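Local coordinates for protein titin (Homo sapiens, PDB 6H4L) that forms part of the M-band of the muscle sarcomere as a structural protein with Ig-like domains, and probably also has protein kinase activity, at residues 21-32 with 62-71; 4-12 with 83-91. All coordinates share one frame; numbering follows the deposited sequence.

Contact 1: 21-32 with 62-71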
ATOM      1  N   PRO A  21      -2.495  15.889   9.000  1.00 42.23           N
ATOM      2  CA  PRO A  21      -2.810  17.301   8.770  1.00 47.18           C
ATOM      3  C   PRO A  21      -2.601  17.676   7.308  1.00 47.05           C
ATOM      4  O   PRO A  21      -1.647  17.216   6.678  1.00 41.25           O
ATOM      5  CB  PRO A  21      -1.791  18.033   9.650  1.00 47.02           C
ATOM      6  CG  PRO A  21      -1.437  17.054  10.717  1.00 43.02           C
ATOM      7  CD  PRO A  21      -1.476  15.705  10.048  1.00 43.54           C
ATOM      8  N   CYS A  22      -3.501  18.497   6.776  1.00 50.84           N
ATOM      9  CA  CYS A  22      -3.366  19.022   5.425  1.00 54.59           C
ATOM     10  C   CYS A  22      -1.949  19.531   5.183  1.00 42.53           C
ATOM     11  O   CYS A  22      -1.391  20.253   6.010  1.00 48.49           O
ATOM     12  CB  CYS A  22      -4.388  20.139   5.196  1.00 64.06           C
ATOM     13  SG  CYS A  22      -3.889  21.425   4.017  1.00 72.75           S
ATOM     14  N   GLY A  23      -1.366  19.129   4.057  1.00 41.95           N
ATOM     15  CA  GLY A  23      -0.051  19.595   3.663  1.00 42.76           C
ATOM     16  C   GLY A  23       1.124  18.738   4.091  1.00 44.71           C
ATOM     17  O   GLY A  23       2.226  18.881   3.561  1.00 41.23           O
ATOM     18  N   GLN A  24       0.904  17.847   5.050  1.00 37.84           N
ATOM     19  CA  GLN A  24       1.979  16.969   5.485  1.00 36.08           C
ATOM     20  C   GLN A  24       2.080  15.769   4.555  1.00 37.98           C
ATOM     21  O   GLN A  24       1.178  15.515   3.754  1.00 34.86           O
ATOM     22  CB  GLN A  24       1.773  16.512   6.932  1.00 43.48           C
ATOM     23  CG  GLN A  24       1.966  17.620   7.960  1.00 51.50           C
ATOM     24  CD  GLN A  24       2.218  17.092   9.361  1.00 57.26           C
ATOM     25  OE1 GLN A  24       2.467  15.900   9.558  1.00 47.92           O
ATOM     26  NE2 GLN A  24       2.157  17.983  10.345  1.00 59.30           N
ATOM     27  N   ASN A  25       3.188  15.045   4.659  1.00 34.10           N
ATOM     28  CA  ASN A  25       3.361  13.793   3.930  1.00 31.80           C
ATOM     29  C   ASN A  25       2.939  12.654   4.822  1.00 35.27           C
ATOM     30  O   ASN A  25       2.964  12.766   6.042  1.00 33.25           O
ATOM     31  CB  ASN A  25       4.826  13.590   3.550  1.00 40.22           C
ATOM     32  CG  ASN A  25       5.438  14.821   2.916  1.00 44.19           C
ATOM     33  OD1 ASN A  25       4.823  15.468   2.072  1.00 46.89           O
ATOM     34  ND2 ASN A  25       6.659  15.153   3.329  1.00 51.19           N
ATOM     35  N   THR A  26       2.555  11.541   4.224  1.00 28.18           N
ATOM     36  CA  THR A  26       2.218  10.397   5.047  1.00 27.11           C
ATOM     37  C   THR A  26       2.609   9.090   4.377  1.00 25.13           C
ATOM     38  O   THR A  26       2.878   9.045   3.181  1.00 26.37           O
ATOM     39  CB  THR A  26       0.723  10.402   5.411  1.00 30.26           C
ATOM     40  OG1 THR A  26       0.507   9.573   6.559  1.00 31.48           O
ATOM     41  CG2 THR A  26      -0.124   9.934   4.241  1.00 28.60           C
ATOM     42  N   ARG A  27       2.647   8.026   5.164  1.00 24.14           N
ATOM     43  CA  ARG A  27       2.961   6.708   4.627  1.00 22.95           C
ATOM     44  C   ARG A  27       1.979   5.680   5.134  1.00 21.26           C
ATOM     45  O   ARG A  27       1.500   5.783   6.266  1.00 24.43           O
ATOM     46  CB  ARG A  27       4.357   6.281   5.073  1.00 20.96           C
ATOM     47  CG  ARG A  27       5.472   6.985   4.364  1.00 24.07           C
ATOM     48  CD  ARG A  27       6.840   6.601   4.909  1.00 26.18           C
ATOM     49  NE  ARG A  27       7.879   7.305   4.164  1.00 29.08           N
ATOM     50  CZ  ARG A  27       9.124   7.486   4.592  1.00 34.50           C
ATOM     51  NH1 ARG A  27       9.489   7.022   5.782  1.00 31.49           N
ATOM     52  NH2 ARG A  27       9.996   8.144   3.835  1.00 34.09           N
ATOM     53  N   PHE A  28       1.707   4.689   4.286  1.00 18.39           N
ATOM     54  CA  PHE A  28       1.095   3.428   4.695  1.00 18.05           C
ATOM     55  C   PHE A  28       2.165   2.358   4.563  1.00 20.34           C
ATOM     56  O   PHE A  28       2.934   2.356   3.611  1.00 18.91           O
ATOM     57  CB  PHE A  28      -0.086   3.070   3.795  1.00 19.99           C
ATOM     58  CG  PHE A  28      -1.325   3.913   4.036  1.00 21.96           C
ATOM     59  CD1 PHE A  28      -2.189   3.608   5.074  1.00 23.60           C
ATOM     60  CD2 PHE A  28      -1.632   4.977   3.207  1.00 24.67           C
ATOM     61  CE1 PHE A  28      -3.333   4.360   5.295  1.00 28.80           C
ATOM     62  CE2 PHE A  28      -2.777   5.746   3.427  1.00 27.02           C
ATOM     63  CZ  PHE A  28      -3.624   5.432   4.471  1.00 28.30           C
ATOM     64  N   ILE A  29       2.206   1.438   5.511  1.00 18.03           N
ATOM     65  CA  ILE A  29       3.235   0.396   5.488  1.00 17.61           C
ATOM     66  C   ILE A  29       2.576  -0.935   5.803  1.00 20.01           C
ATOM     67  O   ILE A  29       1.740  -1.016   6.694  1.00 19.72           O
ATOM     68  CB  ILE A  29       4.347   0.684   6.515  1.00 22.42           C
ATOM     69  CG1 ILE A  29       5.044   2.009   6.193  1.00 20.54           C
ATOM     70  CG2 ILE A  29       5.380  -0.440   6.513  1.00 26.94           C
ATOM     71  CD1 ILE A  29       5.927   2.539   7.319  1.00 25.00           C
ATOM     72  N   LEU A  30       2.939  -1.972   5.056  1.00 17.23           N
ATOM     73  CA  LEU A  30       2.487  -3.320   5.400  1.00 18.10           C
ATOM     74  C   LEU A  30       3.623  -4.290   5.152  1.00 17.86           C
ATOM     75  O   LEU A  30       4.641  -3.939   4.571  1.00 18.91           O
ATOM     76  CB  LEU A  30       1.234  -3.727   4.627  1.00 19.85           C
ATOM     77  CG  LEU A  30       1.287  -3.908   3.116  1.00 16.87           C
ATOM     78  CD1 LEU A  30       0.178  -4.824   2.639  1.00 20.30           C
ATOM     79  CD2 LEU A  30       1.119  -2.534   2.439  1.00 18.36           C
ATOM     80  N   ASN A  31       3.481  -5.513   5.654  1.00 17.67           N
ATOM     81  CA  ASN A  31       4.498  -6.511   5.411  1.00 20.72           C
ATOM     82  C   ASN A  31       3.866  -7.752   4.811  1.00 19.95           C
ATOM     83  O   ASN A  31       2.859  -8.237   5.328  1.00 18.10           O
ATOM     84  CB  ASN A  31       5.170  -6.911   6.719  1.00 19.10           C
ATOM     85  CG  ASN A  31       6.361  -7.803   6.498  1.00 21.33           C
ATOM     86  OD1 ASN A  31       7.438  -7.349   6.126  1.00 22.83           O
ATOM     87  ND2 ASN A  31       6.169  -9.091   6.723  1.00 24.90           N
ATOM     88  N   VAL A  32       4.440  -8.223   3.709  1.00 17.18           N
ATOM     89  CA  VAL A  32       3.928  -9.418   3.024  1.00 18.73           C
ATOM     90  C   VAL A  32       5.029 -10.470   2.974  1.00 18.97           C
ATOM     91  O   VAL A  32       6.210 -10.151   2.790  1.00 19.21           O
ATOM     92  CB  VAL A  32       3.420  -9.073   1.595  1.00 21.16           C
ATOM     93  CG1 VAL A  32       4.568  -8.586   0.713  1.00 21.51           C
ATOM     94  CG2 VAL A  32       2.676 -10.263   0.960  1.00 18.52           C
ATOM     95  N   GLY A  62       9.627  -7.466   1.056  1.00 21.40           N
ATOM     96  CA  GLY A  62       8.304  -7.724   1.600  1.00 22.62           C
ATOM     97  C   GLY A  62       7.745  -6.598   2.462  1.00 16.09           C
ATOM     98  O   GLY A  62       6.562  -6.594   2.787  1.00 19.12           O
ATOM     99  N   VAL A  63       8.595  -5.653   2.838  1.00 17.99           N
ATOM    100  CA  VAL A  63       8.082  -4.454   3.505  1.00 17.51           C
ATOM    101  C   VAL A  63       7.609  -3.503   2.409  1.00 17.14           C
ATOM    102  O   VAL A  63       8.421  -3.063   1.595  1.00 18.17           O
ATOM    103  CB  VAL A  63       9.152  -3.767   4.355  1.00 18.15           C
ATOM    104  CG1 VAL A  63       8.575  -2.508   5.009  1.00 20.43           C
ATOM    105  CG2 VAL A  63       9.689  -4.715   5.428  1.00 22.76           C
ATOM    106  N   LEU A  64       6.306  -3.212   2.383  1.00 16.68           N
ATOM    107  CA  LEU A  64       5.692  -2.416   1.319  1.00 16.88           C
ATOM    108  C   LEU A  64       5.362  -1.057   1.900  1.00 20.01           C
ATOM    109  O   LEU A  64       4.735  -0.993   2.951  1.00 19.60           O
ATOM    110  CB  LEU A  64       4.394  -3.067   0.851  1.00 17.04           C
ATOM    111  CG  LEU A  64       4.513  -4.556   0.528  1.00 19.07           C
ATOM    112  CD1 LEU A  64       3.166  -5.016  -0.010  1.00 20.98           C
ATOM    113  CD2 LEU A  64       5.624  -4.782  -0.478  1.00 19.66           C
ATOM    114  N   THR A  65       5.770   0.021   1.229  1.00 18.53           N
ATOM    115  CA  THR A  65       5.480   1.372   1.725  1.00 17.93           C
ATOM    116  C   THR A  65       4.870   2.180   0.595  1.00 22.21           C
ATOM    117  O   THR A  65       5.374   2.147  -0.534  1.00 23.01           O
ATOM    118  CB  THR A  65       6.759   2.089   2.229  1.00 20.21           C
ATOM    119  OG1 THR A  65       7.414   1.267   3.217  1.00 23.36           O
ATOM    120  CG2 THR A  65       6.434   3.457   2.845  1.00 25.17           C
ATOM    121  N   LEU A  66       3.773   2.873   0.902  1.00 19.85           N
ATOM    122  CA  LEU A  66       3.194   3.863  -0.006  1.00 17.38           C
ATOM    123  C   LEU A  66       3.405   5.208   0.647  1.00 20.73           C
ATOM    124  O   LEU A  66       3.073   5.389   1.810  1.00 24.38           O
ATOM    125  CB  LEU A  66       1.694   3.632  -0.200  1.00 18.90           C
ATOM    126  CG  LEU A  66       0.960   4.749  -0.977  1.00 21.53           C
ATOM    127  CD1 LEU A  66       1.463   4.786  -2.408  1.00 25.94           C
ATOM    128  CD2 LEU A  66      -0.562   4.537  -0.953  1.00 22.41           C
ATOM    129  N   GLU A  67       3.943   6.149  -0.106  1.00 22.50           N
ATOM    130  CA  GLU A  67       4.161   7.470   0.436  1.00 22.21           C
ATOM    131  C   GLU A  67       3.350   8.460  -0.391  1.00 26.95           C
ATOM    132  O   GLU A  67       3.408   8.433  -1.617  1.00 26.27           O
ATOM    133  CB  GLU A  67       5.643   7.795   0.387  1.00 22.63           C
ATOM    134  CG  GLU A  67       5.984   9.199   0.841  1.00 29.83           C
ATOM    135  CD  GLU A  67       7.475   9.432   0.789  1.00 41.56           C
ATOM    136  OE1 GLU A  67       8.021   9.525  -0.332  1.00 43.97           O
ATOM    137  OE2 GLU A  67       8.102   9.478   1.864  1.00 40.70           O
ATOM    138  N   ILE A  68       2.560   9.281   0.290  1.00 26.24           N
ATOM    139  CA  ILE A  68       1.770  10.323  -0.372  1.00 25.36           C
ATOM    140  C   ILE A  68       2.264  11.656   0.155  1.00 30.24           C
ATOM    141  O   ILE A  68       2.275  11.879   1.369  1.00 29.77           O
ATOM    142  CB  ILE A  68       0.268  10.171  -0.057  1.00 27.59           C
ATOM    143  CG1 ILE A  68      -0.219   8.760  -0.407  1.00 31.36           C
ATOM    144  CG2 ILE A  68      -0.553  11.242  -0.800  1.00 28.92           C
ATOM    145  CD1 ILE A  68      -1.081   8.135   0.667  1.00 40.94           C
ATOM    146  N   LEU A  69       2.694  12.537  -0.747  1.00 31.20           N
ATOM    147  CA  LEU A  69       3.288  13.801  -0.354  1.00 31.07           C
ATOM    148  C   LEU A  69       2.255  14.916  -0.420  1.00 32.09           C
ATOM    149  O   LEU A  69       1.339  14.858  -1.236  1.00 33.55           O
ATOM    150  CB  LEU A  69       4.441  14.154  -1.291  1.00 37.33           C
ATOM    151  CG  LEU A  69       5.619  13.187  -1.370  1.00 44.73           C
ATOM    152  CD1 LEU A  69       6.728  13.832  -2.189  1.00 49.75           C
ATOM    153  CD2 LEU A  69       6.107  12.847   0.022  1.00 44.40           C
ATOM    154  N   ASP A  70       2.414  15.920   0.440  1.00 39.23           N
ATOM    155  CA  ASP A  70       1.619  17.142   0.396  1.00 48.47           C
ATOM    156  C   ASP A  70       0.111  16.886   0.368  1.00 42.64           C
ATOM    157  O   ASP A  70      -0.593  17.352  -0.523  1.00 36.51           O
ATOM    158  CB  ASP A  70       2.028  17.967  -0.809  1.00 37.23           C
ATOM    159  CG  ASP A  70       1.309  19.296  -0.862  1.00 39.95           C
ATOM    160  OD1 ASP A  70       1.015  19.803   0.232  1.00 49.84           O
ATOM    161  OD2 ASP A  70       1.022  19.741  -1.983  1.00 41.53           O
ATOM    162  N   CYS A  71      -0.364  16.178   1.384  1.00 34.12           N
ATOM    163  CA  CYS A  71      -1.738  15.688   1.446  1.00 39.17           C
ATOM    164  C   CYS A  71      -2.816  16.755   1.506  1.00 41.67           C
ATOM    165  O   CYS A  71      -2.780  17.636   2.358  1.00 38.53           O
ATOM    166  CB  CYS A  71      -1.899  14.768   2.652  1.00 31.06           C
ATOM    167  SG  CYS A  71      -1.086  13.170   2.446  1.00 33.46           S
TER
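Leu64 packs against Leu30 and Val32 on the buried face of two antiparallel strands. Its CB meets Leu30 CD2 at 3.7 Å, and its CD1 fits between Leu30 CG and Val32 CG1, 3.9 Å from the latter. Leu30 CG sits between its own backbone N and carbonyl carbon (chi1 66°), which swings CD2 toward the neighbouring strand. Further along this face, Phe28 receives Ile68 CD1 at its ring edge, 4.0 Å from CE2, while the ring also meets His18 and Tyr79. Beyond the paired strands, Cys71 closes the end: its N donates to Gln24 O (2.9 Å), its O accepts from Gly23 N (2.7 Å), and its SG lies 3.8 Å from Thr26 CG2. On the outer face Arg27 forms a salt bridge with Glu67, NE and NH2 both gripping OE2 from one side of the carboxylate plane, the NH2 bond being 3.0 Å long. Glu67 OE1 has a second partner, His56. Asp70, whose backbone N donates to Asn25 OD1, binds a zinc ion together with His72. Alternating hydrogen-bonded and non-hydrogen-bonded pairs join strands B and E in the ABED sheet of an I-set immunoglobulin domain.

Contact 2: 4-12 with 83-91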
ATOM      1  N   THR A   4      11.822 -24.171   1.953  1.00 62.84           N
ATOM      2  CA  THR A   4      10.578 -23.410   1.897  1.00 57.59           C
ATOM      3  C   THR A   4       9.978 -23.471   0.496  1.00 49.47           C
ATOM      4  O   THR A   4      10.542 -22.922  -0.448  1.00 43.84           O
ATOM      5  CB  THR A   4      10.803 -21.928   2.288  1.00 57.27           C
ATOM      6  OG1 THR A   4      11.340 -21.855   3.616  1.00 65.00           O
ATOM      7  CG2 THR A   4       9.500 -21.149   2.229  1.00 47.36           C
ATOM      8  N   LEU A   5       8.840 -24.146   0.363  1.00 43.56           N
ATOM      9  CA  LEU A   5       8.153 -24.230  -0.918  1.00 32.86           C
ATOM     10  C   LEU A   5       7.560 -22.875  -1.309  1.00 27.53           C
ATOM     11  O   LEU A   5       7.283 -22.028  -0.446  1.00 34.19           O
ATOM     12  CB  LEU A   5       7.039 -25.273  -0.855  1.00 37.81           C
ATOM     13  CG  LEU A   5       7.481 -26.709  -0.561  1.00 45.82           C
ATOM     14  CD1 LEU A   5       6.280 -27.594  -0.275  1.00 54.39           C
ATOM     15  CD2 LEU A   5       8.288 -27.259  -1.725  1.00 47.76           C
ATOM     16  N   ASP A   6       7.360 -22.670  -2.607  1.00 32.04           N
ATOM     17  CA  ASP A   6       6.643 -21.478  -3.059  1.00 25.13           C
ATOM     18  C   ASP A   6       5.283 -21.407  -2.380  1.00 30.54           C
ATOM     19  O   ASP A   6       4.660 -22.432  -2.108  1.00 28.06           O
ATOM     20  CB  ASP A   6       6.440 -21.488  -4.575  1.00 25.84           C
ATOM     21  CG  ASP A   6       7.719 -21.248  -5.340  1.00 32.42           C
ATOM     22  OD1 ASP A   6       8.731 -20.869  -4.713  1.00 32.45           O
ATOM     23  OD2 ASP A   6       7.701 -21.429  -6.579  1.00 31.17           O
ATOM     24  N   HIS A   7       4.807 -20.196  -2.117  1.00 24.15           N
ATOM     25  CA  HIS A   7       3.524 -20.036  -1.452  1.00 22.16           C
ATOM     26  C   HIS A   7       2.882 -18.696  -1.789  1.00 20.64           C
ATOM     27  O   HIS A   7       3.566 -17.741  -2.142  1.00 21.93           O
ATOM     28  CB  HIS A   7       3.686 -20.168   0.068  1.00 23.90           C
ATOM     29  CG  HIS A   7       4.541 -19.105   0.689  1.00 21.12           C
ATOM     30  ND1 HIS A   7       4.066 -17.841   0.971  1.00 22.71           N
ATOM     31  CD2 HIS A   7       5.842 -19.112   1.067  1.00 27.50           C
ATOM     32  CE1 HIS A   7       5.035 -17.121   1.510  1.00 24.76           C
ATOM     33  NE2 HIS A   7       6.123 -17.867   1.579  1.00 27.58           N
ATOM     34  N   ALA A   8       1.559 -18.655  -1.676  1.00 22.72           N
ATOM     35  CA  ALA A   8       0.790 -17.445  -1.931  1.00 19.65           C
ATOM     36  C   ALA A   8       1.177 -16.333  -0.956  1.00 18.70           C
ATOM     37  O   ALA A   8       1.552 -16.587   0.192  1.00 22.45           O
ATOM     38  CB  ALA A   8      -0.690 -17.737  -1.820  1.00 22.42           C
ATOM     39  N   PRO A   9       1.055 -15.088  -1.408  1.00 20.30           N
ATOM     40  CA  PRO A   9       1.378 -13.994  -0.496  1.00 18.61           C
ATOM     41  C   PRO A   9       0.491 -14.032   0.749  1.00 18.39           C
ATOM     42  O   PRO A   9      -0.705 -14.344   0.654  1.00 20.28           O
ATOM     43  CB  PRO A   9       1.038 -12.755  -1.331  1.00 17.52           C
ATOM     44  CG  PRO A   9       1.179 -13.204  -2.758  1.00 18.84           C
ATOM     45  CD  PRO A   9       0.654 -14.616  -2.748  1.00 20.56           C
ATOM     46  N   ARG A  10       1.072 -13.718   1.901  1.00 19.73           N
ATOM     47  CA  ARG A  10       0.316 -13.577   3.135  1.00 21.48           C
ATOM     48  C   ARG A  10       0.769 -12.292   3.822  1.00 21.87           C
ATOM     49  O   ARG A  10       1.968 -12.015   3.937  1.00 20.87           O
ATOM     50  CB  ARG A  10       0.505 -14.787   4.048  1.00 30.88           C
ATOM     51  CG  ARG A  10       1.936 -15.148   4.280  1.00 30.44           C
ATOM     52  CD  ARG A  10       2.078 -16.584   4.818  1.00 37.51           C
ATOM     53  NE  ARG A  10       3.482 -16.872   5.073  1.00 37.64           N
ATOM     54  CZ  ARG A  10       4.098 -18.001   4.751  1.00 38.45           C
ATOM     55  NH1 ARG A  10       3.432 -18.991   4.168  1.00 36.91           N
ATOM     56  NH2 ARG A  10       5.387 -18.134   5.025  1.00 42.32           N
ATOM     57  N   ILE A  11      -0.196 -11.496   4.251  1.00 19.60           N
ATOM     58  CA  ILE A  11       0.120 -10.219   4.865  1.00 18.64           C
ATOM     59  C   ILE A  11       0.186 -10.418   6.366  1.00 21.59           C
ATOM     60  O   ILE A  11      -0.786 -10.855   6.985  1.00 28.38           O
ATOM     61  CB  ILE A  11      -0.914  -9.162   4.467  1.00 20.75           C
ATOM     62  CG1 ILE A  11      -0.839  -8.937   2.949  1.00 20.91           C
ATOM     63  CG2 ILE A  11      -0.689  -7.849   5.257  1.00 22.99           C
ATOM     64  CD1 ILE A  11      -1.920  -8.049   2.374  1.00 26.05           C
ATOM     65  N   THR A  12       1.352 -10.127   6.937  1.00 20.25           N
ATOM     66  CA  THR A  12       1.586 -10.349   8.362  1.00 22.56           C
ATOM     67  C   THR A  12       1.514  -9.080   9.220  1.00 24.70           C
ATOM     68  O   THR A  12       1.411  -9.164  10.447  1.00 27.90           O
ATOM     69  CB  THR A  12       2.944 -11.026   8.614  1.00 26.41           C
ATOM     70  OG1 THR A  12       3.998 -10.140   8.220  1.00 28.70           O
ATOM     71  CG2 THR A  12       3.045 -12.349   7.850  1.00 28.05           C
ATOM     72  N   CYS A  83      -1.228  -7.915  -3.550  1.00 17.85           N
ATOM     73  CA  CYS A  83       0.037  -8.631  -3.704  1.00 19.80           C
ATOM     74  C   CYS A  83      -0.235  -9.955  -4.378  1.00 17.21           C
ATOM     75  O   CYS A  83      -1.038 -10.742  -3.874  1.00 19.48           O
ATOM     76  CB  CYS A  83       0.632  -8.947  -2.336  1.00 20.02           C
ATOM     77  SG  CYS A  83       0.864  -7.468  -1.330  1.00 21.64           S
ATOM     78  N   THR A  84       0.417 -10.204  -5.508  1.00 15.85           N
ATOM     79  CA  THR A  84       0.098 -11.384  -6.313  1.00 18.13           C
ATOM     80  C   THR A  84       1.348 -12.158  -6.710  1.00 24.39           C
ATOM     81  O   THR A  84       2.377 -11.585  -7.044  1.00 23.09           O
ATOM     82  CB  THR A  84      -0.646 -10.973  -7.606  1.00 21.50           C
ATOM     83  OG1 THR A  84      -1.823 -10.224  -7.264  1.00 23.92           O
ATOM     84  CG2 THR A  84      -1.059 -12.199  -8.421  1.00 29.89           C
ATOM     85  N   ASN A  85       1.252 -13.477  -6.666  1.00 20.37           N
ATOM     86  CA  ASN A  85       2.199 -14.318  -7.384  1.00 21.07           C
ATOM     87  C   ASN A  85       1.433 -15.498  -7.984  1.00 21.43           C
ATOM     88  O   ASN A  85       0.204 -15.558  -7.885  1.00 20.96           O
ATOM     89  CB  ASN A  85       3.408 -14.731  -6.513  1.00 22.56           C
ATOM     90  CG  ASN A  85       3.055 -15.728  -5.415  1.00 21.84           C
ATOM     91  OD1 ASN A  85       1.958 -16.282  -5.387  1.00 21.79           O
ATOM     92  ND2 ASN A  85       4.006 -15.969  -4.506  1.00 21.91           N
ATOM     93  N   TYR A  86       2.132 -16.421  -8.631  1.00 22.19           N
ATOM     94  CA  TYR A  86       1.424 -17.489  -9.331  1.00 26.84           C
ATOM     95  C   TYR A  86       0.634 -18.400  -8.389  1.00 25.04           C
ATOM     96  O   TYR A  86      -0.284 -19.093  -8.817  1.00 25.99           O
ATOM     97  CB  TYR A  86       2.378 -18.285 -10.221  1.00 28.68           C
ATOM     98  CG  TYR A  86       3.205 -19.333  -9.506  1.00 23.60           C
ATOM     99  CD1 TYR A  86       2.770 -20.651  -9.442  1.00 30.29           C
ATOM    100  CD2 TYR A  86       4.435 -19.017  -8.939  1.00 24.58           C
ATOM    101  CE1 TYR A  86       3.522 -21.626  -8.813  1.00 28.30           C
ATOM    102  CE2 TYR A  86       5.212 -19.999  -8.311  1.00 26.69           C
ATOM    103  CZ  TYR A  86       4.742 -21.298  -8.254  1.00 27.40           C
ATOM    104  OH  TYR A  86       5.486 -22.285  -7.633  1.00 27.34           O
ATOM    105  N   LYS A  87       0.989 -18.374  -7.106  1.00 22.33           N
ATOM    106  CA  LYS A  87       0.332 -19.192  -6.093  1.00 23.13           C
ATOM    107  C   LYS A  87      -0.952 -18.601  -5.522  1.00 24.92           C
ATOM    108  O   LYS A  87      -1.781 -19.340  -4.986  1.00 26.41           O
ATOM    109  CB  LYS A  87       1.294 -19.474  -4.937  1.00 26.41           C
ATOM    110  CG  LYS A  87       2.315 -20.533  -5.233  1.00 28.55           C
ATOM    111  CD  LYS A  87       1.616 -21.881  -5.369  1.00 34.66           C
ATOM    112  CE  LYS A  87       2.563 -23.031  -5.194  1.00 41.76           C
ATOM    113  NZ  LYS A  87       1.794 -24.302  -5.217  1.00 36.08           N
ATOM    114  N   GLY A  88      -1.106 -17.276  -5.593  1.00 21.12           N
ATOM    115  CA  GLY A  88      -2.289 -16.641  -5.045  1.00 20.66           C
ATOM    116  C   GLY A  88      -2.164 -15.147  -4.871  1.00 20.04           C
ATOM    117  O   GLY A  88      -1.285 -14.522  -5.453  1.00 22.52           O
ATOM    118  N   GLU A  89      -3.046 -14.588  -4.060  1.00 21.00           N
ATOM    119  CA  GLU A  89      -3.051 -13.148  -3.860  1.00 18.49           C
ATOM    120  C   GLU A  89      -3.485 -12.800  -2.448  1.00 22.04           C
ATOM    121  O   GLU A  89      -4.200 -13.560  -1.799  1.00 24.01           O
ATOM    122  CB  GLU A  89      -3.972 -12.480  -4.883  1.00 24.50           C
ATOM    123  CG  GLU A  89      -5.448 -12.714  -4.664  1.00 47.62           C
ATOM    124  CD  GLU A  89      -6.315 -11.797  -5.520  1.00 72.84           C
ATOM    125  OE1 GLU A  89      -5.759 -11.037  -6.344  1.00 75.78           O
ATOM    126  OE2 GLU A  89      -7.553 -11.831  -5.358  1.00 83.64           O
ATOM    127  N   ALA A  90      -3.037 -11.640  -1.976  1.00 18.71           N
ATOM    128  CA  ALA A  90      -3.488 -11.125  -0.694  1.00 17.60           C
ATOM    129  C   ALA A  90      -3.709  -9.647  -0.890  1.00 19.86           C
ATOM    130  O   ALA A  90      -3.048  -9.030  -1.720  1.00 22.67           O
ATOM    131  CB  ALA A  90      -2.424 -11.334   0.359  1.00 20.71           C
ATOM    132  N   SER A  91      -4.615  -9.075  -0.111  1.00 18.84           N
ATOM    133  CA  SER A  91      -4.877  -7.642  -0.242  1.00 18.10           C
ATOM    134  C   SER A  91      -5.151  -7.045   1.119  1.00 20.61           C
ATOM    135  O   SER A  91      -5.591  -7.736   2.045  1.00 24.33           O
ATOM    136  CB  SER A  91      -6.061  -7.394  -1.177  1.00 20.60           C
ATOM    137  OG  SER A  91      -6.199  -5.999  -1.442  1.00 24.81           O
TER
HETATM  138  O   HOH W   1      -2.994 -15.649   0.478  1.00 55.94           O
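Tyr86 meets Asp6 at the edge of its ring, where Tyr86 OH donates to Asp6 OD2 at 2.6 Å, and OD2 accepts through its anti lone pair. The two flat groups stand nearly perpendicular, their planes 79° apart, and one face of the phenol carries Lys87 CG near its rim. Tyr86 CG lies between its backbone N and carbonyl carbon (chi1 81°), which brings the ring back toward the N-terminal segment. The His7 ring has the guanidinium of Arg10 over one face, with NH1 3.4 Å above the ring plane, and its ND1 donates in the ring plane to Ala8 O. Arg10 NE is held in turn by Gln33.

Asn85 reaches across with its amide: ND2 donates to His7 O at 3.0 Å in a nearly straight bond (173°) lying in the amide plane, and the same nitrogen also reaches Pro36 O. Its OD1 accepts from Lys87 N, forming an Asx turn within the type I turn from Asn85 to Gly88. The Pro9 ring runs alongside this side chain, pointing the other way, its CD 3.3 Å from Gly88 O and its CB 4.0 Å from Cys83 CB. Gly88, without a side chain, lets the Ala8 methyl come within 3.8 Å of its CA. Ala90 CB touches Pro9 and Ile11, 3.9 Å from Ile11 CG1. A water donates to Pro9 O and, weakly, to Glu89 O.

No backbone hydrogen bond joins the two segments. Strand 7-11 runs nearly parallel to 88-91 and antiparallel to 83-85, yet its backbone bonds go to strand 26-35 through His7 with Lys35 and Arg10 with Gln33. The contact thus lays the first strand of one sheet against the F-G hairpin of the other.

The two contacts lie on opposite sides of the domain centre, about 22 Å apart between their centres. Along the chain, both segments of contact 1 fall between those of contact 2, the order being 4-12, 21-32, 62-71 and 83-91. Contact 1 is internal to one sheet, whereas contact 2 bridges the two sheets of the sandwich. They share that first sheet because strand 7-11 borders strand 26-35, where Asn31 ND2 probably bonds to Thr12 OG1 at 2.8 Å. A second junction lies in the interior, with Leu64 CD1 packed 3.6 Å from Cys83 SG. One contact thus pairs two strands within a sheet, and the other packs that sheet's N-terminal strand against the F-G hairpin of the facing sheet.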